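Local atomic coordinates of aryl acylamidase (bacterium CSBL00001, PDB entry 4YJ6), a protein that probably hydrolyses the amide bond of aryl acylamides, releasing an aromatic amine and a carboxylate, as a member of the amidase signature family. Residues G186-P191 / F200-G205; V279-Q284 / Y313-M318; L396-A401 / W430-L435. All coordinates share one frame; numbering follows the deposited sequence.

Contact 1 (G186-P191 / F200-G205); sequences GSIRIP and FQPSIG. With PO4 (phosphate ion), chain B.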
loop_
_atom_site.group_PDB
_atom_site.type_symbol
_atom_site.label_atom_id
_atom_site.label_comp_id
_atom_site.label_asym_id
_atom_site.label_seq_id
_atom_site.Cartn_x
_atom_site.Cartn_y
_atom_site.Cartn_z
ATOM N N GLY A 186 -6.890 -0.939 2.469
ATOM C CA GLY A 186 -5.850 -1.929 2.592
ATOM C C GLY A 186 -4.725 -1.822 1.574
ATOM O O GLY A 186 -3.830 -2.653 1.580
ATOM N N SER A 187 -4.720 -0.789 0.743
ATOM C CA SER A 187 -3.948 -0.897 -0.492
ATOM C C SER A 187 -2.432 -0.727 -0.448
ATOM O O SER A 187 -1.787 -0.883 -1.473
ATOM C CB SER A 187 -4.567 0.015 -1.536
ATOM O OG SER A 187 -5.831 -0.551 -1.902
ATOM N N ILE A 188 -1.846 -0.431 0.711
ATOM C CA ILE A 188 -0.404 -0.610 0.884
ATOM C C ILE A 188 -0.122 -2.096 1.125
ATOM O O ILE A 188 0.933 -2.628 0.754
ATOM C CB ILE A 188 0.071 0.197 2.110
ATOM C CG1 ILE A 188 0.099 1.692 1.754
ATOM C CG2 ILE A 188 1.473 -0.243 2.588
ATOM C CD1 ILE A 188 0.062 2.562 3.014
ATOM N N ARG A 189 -1.079 -2.756 1.772
ATOM C CA ARG A 189 -0.880 -4.070 2.354
ATOM C C ARG A 189 -1.359 -5.199 1.436
ATOM O O ARG A 189 -0.760 -6.279 1.410
ATOM C CB ARG A 189 -1.653 -4.137 3.707
ATOM C CG ARG A 189 -1.075 -3.122 4.724
ATOM C CD ARG A 189 -2.017 -2.888 5.917
ATOM N NE ARG A 189 -3.135 -2.033 5.520
ATOM C CZ ARG A 189 -4.316 -2.026 6.162
ATOM N NH1 ARG A 189 -4.554 -2.887 7.165
ATOM N NH2 ARG A 189 -5.259 -1.192 5.784
ATOM N N ILE A 190 -2.460 -4.961 0.735
ATOM C CA ILE A 190 -3.070 -5.974 -0.154
ATOM C C ILE A 190 -2.071 -6.465 -1.219
ATOM O O ILE A 190 -1.778 -7.659 -1.291
ATOM C CB ILE A 190 -4.315 -5.401 -0.839
ATOM C CG1 ILE A 190 -5.422 -5.133 0.194
ATOM C CG2 ILE A 190 -4.850 -6.360 -1.907
ATOM C CD1 ILE A 190 -6.436 -4.093 -0.301
ATOM N N PRO A 191 -1.474 -5.542 -1.995
ATOM C CA PRO A 191 -0.560 -6.046 -3.023
ATOM C C PRO A 191 0.744 -6.527 -2.433
ATOM O O PRO A 191 1.397 -7.382 -3.060
ATOM C CB PRO A 191 -0.365 -4.822 -3.945
ATOM C CG PRO A 191 -0.586 -3.643 -3.021
ATOM C CD PRO A 191 -1.704 -4.095 -2.114
ATOM N N PHE A 200 3.859 -1.344 4.847
ATOM C CA PHE A 200 3.684 -0.712 6.162
ATOM C C PHE A 200 2.612 0.382 6.117
ATOM O O PHE A 200 2.812 1.404 5.433
ATOM C CB PHE A 200 5.001 -0.088 6.685
ATOM C CG PHE A 200 4.910 0.294 8.138
ATOM C CD1 PHE A 200 5.226 -0.637 9.120
ATOM C CD2 PHE A 200 4.463 1.541 8.522
ATOM C CE1 PHE A 200 5.115 -0.326 10.473
ATOM C CE2 PHE A 200 4.349 1.874 9.870
ATOM C CZ PHE A 200 4.658 0.924 10.847
ATOM N N GLN A 201 1.504 0.170 6.839
ATOM C CA GLN A 201 0.388 1.131 6.923
ATOM C C GLN A 201 0.470 1.833 8.291
ATOM O O GLN A 201 0.175 1.226 9.331
ATOM C CB GLN A 201 -0.970 0.409 6.730
ATOM C CG GLN A 201 -2.215 1.315 7.019
ATOM C CD GLN A 201 -2.876 0.901 8.311
ATOM O OE1 GLN A 201 -3.269 -0.264 8.458
ATOM N NE2 GLN A 201 -2.981 1.820 9.267
ATOM N N PRO A 202 0.872 3.102 8.296
ATOM C CA PRO A 202 1.128 3.771 9.582
ATOM C C PRO A 202 -0.138 4.113 10.351
ATOM O O PRO A 202 -1.244 4.131 9.783
ATOM C CB PRO A 202 1.835 5.110 9.171
ATOM C CG PRO A 202 2.019 5.056 7.705
ATOM C CD PRO A 202 1.097 3.987 7.140
ATOM N N SER A 203 0.025 4.436 11.638
ATOM C CA SER A 203 -1.083 4.934 12.446
ATOM C C SER A 203 -1.706 6.143 11.782
ATOM O O SER A 203 -0.981 6.949 11.200
ATOM C CB SER A 203 -0.538 5.401 13.815
ATOM O OG SER A 203 -0.016 4.294 14.537
ATOM N N ILE A 204 -3.013 6.364 11.970
ATOM C CA ILE A 204 -3.577 7.609 11.455
ATOM C C ILE A 204 -2.833 8.810 12.106
ATOM O O ILE A 204 -2.563 8.846 13.314
ATOM C CB ILE A 204 -5.144 7.659 11.629
ATOM C CG1 ILE A 204 -5.713 8.955 11.006
ATOM C CG2 ILE A 204 -5.538 7.593 13.139
ATOM C CD1 ILE A 204 -5.538 9.056 9.415
ATOM N N GLY A 205 -2.517 9.808 11.271
ATOM C CA GLY A 205 -1.787 10.992 11.733
ATOM C C GLY A 205 -0.282 10.868 11.748
ATOM O O GLY A 205 0.398 11.867 11.979
HETATM P P PO4 B . -7.877 1.950 -1.585
HETATM O O1 PO4 B . -8.820 0.930 -2.254
HETATM O O2 PO4 B . -8.802 2.989 -0.998
HETATM O O3 PO4 B . -7.119 1.233 -0.522
HETATM O O4 PO4 B . -6.955 2.617 -2.576
#
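Arg189 and Gln201 meet with the amide oxygen over a face of the guanidinium, not at its N-H rim. OE1 of Gln201 lies above the centre of the group, 3.1 Å from Arg189 CZ, with the two planes turned 68° apart. From there it lies at a poor angle to the N-H groups, so the pair is a close polar contact, not a hydrogen bond. Each group is satisfied by other partners: Arg189 NH2 makes a salt bridge to Asp183, and Gln201 OE1 takes hydrogen bonds from the hydroxyls of Ser443 and Thr436. The Gln201 amide is held at its other end too, since NE2 donates to Pro202 O at 2.9 Å, from above that carbonyl's plane, and also to His441 O. An alanine in place of Arg189 would remove the guanidinium, and would probably leave Asp183 without this salt bridge and Gln201 OE1 without the group it lies over.

Van der Waals contacts run beside this pair. Arg189 CD rests 3.6 Å from Gln201 CB. Ile188, with CG2 anti to the backbone N, sets that methyl 3.5 Å from Phe200 N, while its CD1 approaches Gln201 CA at 4.2 Å.

Backbone bonds shape the turn leading into helix 190-195: Arg189 N and Ile190 N reach Gly186 O from opposite faces of its plane.

Ser187 OG donates to phosphate O3 at 2.6 Å, and Ser163 OG and the backbone N of Gly184 and Gly185 bind the same ion. The glycine-rich run ahead of Ser187 matches the amidase signature, with its Ser-cisSer-Lys triad; this anion site is consistent with Ser187 as nucleophile, Ser163 as cis-serine and the glycines lining the oxyanion hole.

Contact 2 (V279-Q284 / Y313-M318); sequences VFPVQQ and YSQKQM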
loop_
_atom_site.group_PDB
_atom_site.type_symbol
_atom_site.label_atom_id
_atom_site.label_comp_id
_atom_site.label_asym_id
_atom_site.label_seq_id
_atom_site.Cartn_x
_atom_site.Cartn_y
_atom_site.Cartn_z
ATOM N N VAL A 279 -15.522 -13.249 11.235
ATOM C CA VAL A 279 -16.601 -12.896 10.311
ATOM C C VAL A 279 -16.298 -13.141 8.830
ATOM O O VAL A 279 -17.230 -13.139 8.041
ATOM C CB VAL A 279 -17.030 -11.403 10.433
ATOM C CG1 VAL A 279 -17.613 -11.135 11.816
ATOM C CG2 VAL A 279 -15.840 -10.486 10.203
ATOM N N PHE A 280 -15.028 -13.328 8.439
ATOM C CA PHE A 280 -14.729 -13.520 6.999
ATOM C C PHE A 280 -14.563 -14.990 6.636
ATOM O O PHE A 280 -14.037 -15.765 7.431
ATOM C CB PHE A 280 -13.405 -12.866 6.597
ATOM C CG PHE A 280 -13.384 -11.358 6.727
ATOM C CD1 PHE A 280 -12.943 -10.763 7.913
ATOM C CD2 PHE A 280 -13.793 -10.553 5.673
ATOM C CE1 PHE A 280 -12.901 -9.379 8.037
ATOM C CE2 PHE A 280 -13.771 -9.152 5.777
ATOM C CZ PHE A 280 -13.306 -8.569 6.958
ATOM N N PRO A 281 -14.976 -15.351 5.402
ATOM C CA PRO A 281 -14.603 -16.664 4.862
ATOM C C PRO A 281 -13.170 -16.611 4.356
ATOM O O PRO A 281 -12.875 -15.736 3.553
ATOM C CB PRO A 281 -15.598 -16.863 3.729
ATOM C CG PRO A 281 -15.871 -15.435 3.215
ATOM C CD PRO A 281 -15.846 -14.588 4.493
ATOM N N VAL A 282 -12.289 -17.476 4.850
ATOM C CA VAL A 282 -10.877 -17.392 4.486
ATOM C C VAL A 282 -10.422 -18.726 3.947
ATOM O O VAL A 282 -10.698 -19.765 4.562
ATOM C CB VAL A 282 -10.014 -17.037 5.719
ATOM C CG1 VAL A 282 -8.515 -17.030 5.375
ATOM C CG2 VAL A 282 -10.479 -15.670 6.254
ATOM N N GLN A 283 -9.723 -18.714 2.821
ATOM C CA GLN A 283 -9.247 -19.985 2.237
ATOM C C GLN A 283 -8.453 -20.788 3.276
ATOM O O GLN A 283 -7.552 -20.283 3.971
ATOM C CB GLN A 283 -8.432 -19.719 0.949
ATOM C CG GLN A 283 -9.296 -19.160 -0.151
ATOM C CD GLN A 283 -8.527 -18.827 -1.417
ATOM O OE1 GLN A 283 -7.281 -18.688 -1.408
ATOM N NE2 GLN A 283 -9.261 -18.695 -2.519
ATOM N N GLN A 284 -8.780 -22.071 3.408
ATOM C CA GLN A 284 -8.191 -22.852 4.467
ATOM C C GLN A 284 -6.658 -22.856 4.431
ATOM O O GLN A 284 -6.014 -22.834 5.472
ATOM C CB GLN A 284 -8.718 -24.307 4.388
ATOM C CG GLN A 284 -8.269 -25.127 5.540
ATOM C CD GLN A 284 -8.817 -24.606 6.854
ATOM O OE1 GLN A 284 -10.040 -24.432 7.014
ATOM N NE2 GLN A 284 -7.931 -24.370 7.811
ATOM N N TYR A 313 -21.395 -7.247 13.221
ATOM C CA TYR A 313 -21.845 -7.030 11.851
ATOM C C TYR A 313 -21.362 -8.174 10.966
ATOM O O TYR A 313 -20.341 -8.781 11.243
ATOM C CB TYR A 313 -21.263 -5.696 11.321
ATOM C CG TYR A 313 -21.925 -4.483 11.954
ATOM C CD1 TYR A 313 -21.391 -3.864 13.101
ATOM C CD2 TYR A 313 -23.076 -3.936 11.385
ATOM C CE1 TYR A 313 -22.021 -2.733 13.674
ATOM C CE2 TYR A 313 -23.700 -2.797 11.936
ATOM C CZ TYR A 313 -23.163 -2.206 13.077
ATOM O OH TYR A 313 -23.825 -1.098 13.606
ATOM N N SER A 314 -22.081 -8.463 9.884
ATOM C CA SER A 314 -21.586 -9.419 8.908
ATOM C C SER A 314 -20.513 -8.767 8.038
ATOM O O SER A 314 -20.446 -7.544 7.909
ATOM C CB SER A 314 -22.709 -9.903 7.984
ATOM O OG SER A 314 -23.114 -8.844 7.144
ATOM N N GLN A 315 -19.684 -9.588 7.416
ATOM C CA GLN A 315 -18.688 -9.029 6.498
ATOM C C GLN A 315 -19.303 -8.282 5.292
ATOM O O GLN A 315 -18.742 -7.290 4.839
ATOM C CB GLN A 315 -17.691 -10.096 6.078
ATOM C CG GLN A 315 -18.313 -11.335 5.412
ATOM C CD GLN A 315 -18.345 -11.214 3.896
ATOM O OE1 GLN A 315 -17.947 -10.209 3.341
ATOM N NE2 GLN A 315 -18.807 -12.263 3.221
ATOM N N LYS A 316 -20.459 -8.710 4.787
ATOM C CA LYS A 316 -21.149 -7.925 3.766
ATOM C C LYS A 316 -21.586 -6.578 4.286
ATOM O O LYS A 316 -21.476 -5.590 3.579
ATOM C CB LYS A 316 -22.386 -8.668 3.202
ATOM C CG LYS A 316 -23.127 -7.805 2.166
ATOM C CD LYS A 316 -24.249 -8.588 1.468
ATOM C CE LYS A 316 -24.632 -7.937 0.115
ATOM N NZ LYS A 316 -25.253 -6.569 0.211
ATOM N N GLN A 317 -22.097 -6.514 5.514
ATOM C CA GLN A 317 -22.501 -5.220 6.051
ATOM C C GLN A 317 -21.302 -4.276 6.114
ATOM O O GLN A 317 -21.422 -3.107 5.793
ATOM C CB GLN A 317 -23.077 -5.391 7.447
ATOM C CG GLN A 317 -24.521 -5.929 7.400
ATOM C CD GLN A 317 -25.056 -6.219 8.804
ATOM O OE1 GLN A 317 -24.397 -6.857 9.618
ATOM N NE2 GLN A 317 -26.259 -5.738 9.084
HETATM N N MSE A 318 -20.152 -4.799 6.531
HETATM C CA MSE A 318 -18.964 -3.958 6.642
HETATM C C MSE A 318 -18.422 -3.514 5.286
HETATM O O MSE A 318 -18.066 -2.343 5.119
HETATM C CB MSE A 318 -17.896 -4.707 7.424
HETATM C CG MSE A 318 -18.371 -4.966 8.805
HETATM SE SE MSE A 318 -16.826 -5.403 9.874
HETATM C CE MSE A 318 -16.333 -7.120 9.027
HETATM O O HOH W 1 -19.838 -12.439 8.222
#
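Val279 and Phe280 pack on the first turn of helix 315-339, which starts in a capping box formed by Ser314 and Gln317. The methyl end of Met318, a selenomethionine, does much of the touching: its CE lies 3.6 Å from Val279 CG2 and 3.9 Å from Phe280 CZ, and the side chain meets both partners at about a right angle. A bend at chi3 (-67°) places CE there. One turn back, Gln315 supplies the second patch. Its CB sits 3.9 Å from Phe280 CD2, and its CG, set between the backbone N and the carbonyl carbon, comes to 3.4 Å from Val279 O.

That carbonyl is also tied to the helix start through a water, which donates to Val279 O at 2.7 Å and accepts from Gln315 N at 3.0 Å. The water thus joins the loop to a backbone N-H of the first turn. Farther out, Gln315 NE2 bonds to Glu422 OE2 and Glu423 O, which holds the amide with NE2 close to Pro281 CD, while Val381 of helix 368-389 and Tyr434 flank Met318.

The helix start itself is set by reciprocal bonds. Gln317 N donates to Ser314 OG, and in return Ser314 N points at Gln317 OE1, 2.8 Å away, in the plane of that carbonyl and on one of its lone pairs.

Contact 3 (L396-A401 / W430-L435); sequences LAPTLA and WCMTYL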
loop_
_atom_site.group_PDB
_atom_site.type_symbol
_atom_site.label_atom_id
_atom_site.label_comp_id
_atom_site.label_asym_id
_atom_site.label_seq_id
_atom_site.Cartn_x
_atom_site.Cartn_y
_atom_site.Cartn_z
ATOM N N LEU A 396 -2.463 -10.602 15.342
ATOM C CA LEU A 396 -2.071 -11.212 14.067
ATOM C C LEU A 396 -3.301 -11.726 13.346
ATOM O O LEU A 396 -4.210 -12.267 13.972
ATOM C CB LEU A 396 -1.142 -12.410 14.296
ATOM C CG LEU A 396 0.085 -12.133 15.138
ATOM C CD1 LEU A 396 0.836 -13.451 15.374
ATOM C CD2 LEU A 396 0.949 -11.091 14.413
ATOM N N ALA A 397 -3.284 -11.639 12.026
ATOM C CA ALA A 397 -4.371 -12.162 11.189
ATOM C C ALA A 397 -3.787 -12.399 9.812
ATOM O O ALA A 397 -2.707 -11.915 9.527
ATOM C CB ALA A 397 -5.555 -11.137 11.128
ATOM N N PRO A 398 -4.479 -13.152 8.940
ATOM C CA PRO A 398 -4.035 -13.162 7.546
ATOM C C PRO A 398 -4.299 -11.778 6.969
ATOM O O PRO A 398 -5.312 -11.167 7.304
ATOM C CB PRO A 398 -4.960 -14.190 6.850
ATOM C CG PRO A 398 -5.704 -14.920 8.008
ATOM C CD PRO A 398 -5.742 -13.892 9.141
ATOM N N THR A 399 -3.432 -11.288 6.093
ATOM C CA THR A 399 -3.713 -9.992 5.462
ATOM C C THR A 399 -4.988 -10.063 4.628
ATOM O O THR A 399 -5.798 -9.145 4.661
ATOM C CB THR A 399 -2.535 -9.596 4.564
ATOM O OG1 THR A 399 -1.351 -9.686 5.356
ATOM C CG2 THR A 399 -2.696 -8.163 3.980
ATOM N N LEU A 400 -5.145 -11.171 3.884
ATOM C CA LEU A 400 -6.205 -11.312 2.912
ATOM C C LEU A 400 -6.893 -12.667 3.032
ATOM O O LEU A 400 -6.300 -13.627 3.517
ATOM C CB LEU A 400 -5.648 -11.247 1.493
ATOM C CG LEU A 400 -4.852 -9.982 1.209
ATOM C CD1 LEU A 400 -4.221 -10.086 -0.174
ATOM C CD2 LEU A 400 -5.816 -8.799 1.294
ATOM N N ALA A 401 -8.127 -12.722 2.544
ATOM C CA ALA A 401 -8.934 -13.958 2.650
ATOM C C ALA A 401 -8.688 -14.938 1.499
ATOM O O ALA A 401 -9.204 -16.068 1.552
ATOM C CB ALA A 401 -10.392 -13.600 2.683
ATOM N N TRP A 430 -12.813 -9.363 0.392
ATOM C CA TRP A 430 -11.781 -10.292 0.852
ATOM C C TRP A 430 -10.530 -9.536 1.373
ATOM O O TRP A 430 -9.558 -10.150 1.833
ATOM C CB TRP A 430 -11.390 -11.226 -0.322
ATOM C CG TRP A 430 -11.180 -10.421 -1.603
ATOM C CD1 TRP A 430 -12.139 -10.024 -2.487
ATOM C CD2 TRP A 430 -9.942 -9.871 -2.081
ATOM N NE1 TRP A 430 -11.573 -9.254 -3.487
ATOM C CE2 TRP A 430 -10.222 -9.173 -3.268
ATOM C CE3 TRP A 430 -8.617 -9.932 -1.630
ATOM C CZ2 TRP A 430 -9.221 -8.488 -4.000
ATOM C CZ3 TRP A 430 -7.628 -9.279 -2.354
ATOM C CH2 TRP A 430 -7.934 -8.585 -3.533
ATOM N N CYS A 431 -10.548 -8.207 1.285
ATOM C CA CYS A 431 -9.411 -7.412 1.756
ATOM C C CYS A 431 -9.639 -7.060 3.229
ATOM O O CYS A 431 -10.058 -5.931 3.542
ATOM C CB CYS A 431 -9.266 -6.114 0.936
ATOM S SG CYS A 431 -9.175 -6.434 -0.864
HETATM N N MSE A 432 -9.344 -8.013 4.116
HETATM C CA MSE A 432 -9.669 -7.900 5.541
HETATM C C MSE A 432 -8.946 -6.748 6.211
HETATM O O MSE A 432 -9.347 -6.303 7.278
HETATM C CB MSE A 432 -9.367 -9.233 6.216
HETATM C CG MSE A 432 -10.128 -10.307 5.504
HETATM SE SE MSE A 432 -10.003 -11.897 6.617
HETATM C CE MSE A 432 -8.188 -12.461 6.252
ATOM N N THR A 433 -7.883 -6.289 5.546
ATOM C CA THR A 433 -7.177 -5.044 5.881
ATOM C C THR A 433 -8.082 -3.833 6.124
ATOM O O THR A 433 -7.674 -2.903 6.849
ATOM C CB THR A 433 -6.284 -4.663 4.675
ATOM O OG1 THR A 433 -7.012 -4.855 3.454
ATOM C CG2 THR A 433 -5.098 -5.611 4.621
ATOM N N TYR A 434 -9.274 -3.789 5.510
ATOM C CA TYR A 434 -10.048 -2.542 5.600
ATOM C C TYR A 434 -10.468 -2.239 7.042
ATOM O O TYR A 434 -10.857 -1.084 7.326
ATOM C CB TYR A 434 -11.271 -2.487 4.647
ATOM C CG TYR A 434 -12.398 -3.484 4.917
ATOM C CD1 TYR A 434 -13.197 -3.381 6.066
ATOM C CD2 TYR A 434 -12.701 -4.474 3.988
ATOM C CE1 TYR A 434 -14.239 -4.291 6.301
ATOM C CE2 TYR A 434 -13.729 -5.378 4.207
ATOM C CZ TYR A 434 -14.495 -5.283 5.361
ATOM O OH TYR A 434 -15.531 -6.184 5.575
ATOM N N LEU A 435 -10.414 -3.228 7.935
ATOM C CA LEU A 435 -10.786 -2.945 9.335
ATOM C C LEU A 435 -9.929 -1.810 9.927
ATOM O O LEU A 435 -10.436 -1.038 10.732
ATOM C CB LEU A 435 -10.677 -4.178 10.215
ATOM C CG LEU A 435 -11.597 -5.316 9.798
ATOM C CD1 LEU A 435 -11.316 -6.553 10.699
ATOM C CD2 LEU A 435 -13.048 -4.897 9.890
#
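Met432, a selenomethionine, carries much of its side chain across to the 396-401 segment. Its CB starts near Thr399 O, at 3.9 Å. CG is anti to the carbonyl carbon (chi1 -56°), and beyond it SE passes 4.3 Å from Ala401 CB. A bend at chi3 then turns the terminal methyl in among backbone and ring atoms: CE is 3.3 Å from Pro398 O, 3.7 Å from Pro398 CB and 3.5 Å from Leu400 C, so the methyl is packed tightly against the backbone from Pro398 to Leu400.

Beside it one backbone hydrogen bond joins the segments, Ala401 N to Trp430 O at 3.0 Å, nearly straight and in the carbonyl plane. Leu400 and Trp430 lie side by side pointing the same way, and both leucine methyls approach ring atom CZ3. One face of the indole carries Cys431 SG, offset toward the rim, and the ring also meets that of Trp194, the planes nearly parallel. Toward the other end, the CG2 methyls of Thr399 and Thr433 touch at 3.6 Å, while the hydroxyls find partners outside, Ser445 for Thr399 and Gly185 O for Thr433.

The 430-435 chain reaches helix 434-439 by way of an inverse gamma turn centred on Cys431 and a type I turn from Cys431 to Tyr434. The contact thus packs these turns against the end of strand 394-398 and the loop that follows it, where the chain leaves the large mixed sheet of the amidase fold.

All three contacts are buried, but at different depths: the centre of contact 1 lies about 5 Å from the centre of the chain, those of contacts 3 and 2 about 13 and 22 Å, and at contact 2 some residues are partly exposed. Contacts 1 and 3 reach the same mixed sheet and meet through a weak bond from Arg189 NH1 to Thr433 O. Contact 3 also bridges to contact 2, by Gln283 N and Ala401 O and by the Phe280 ring against the selenium of Met432; contacts 1 and 2 do not touch. The chemistry shifts from a guanidinium-amide pair, with phosphate bound at Ser187, through packing with one direct backbone bond, to apolar packing and a water bridge.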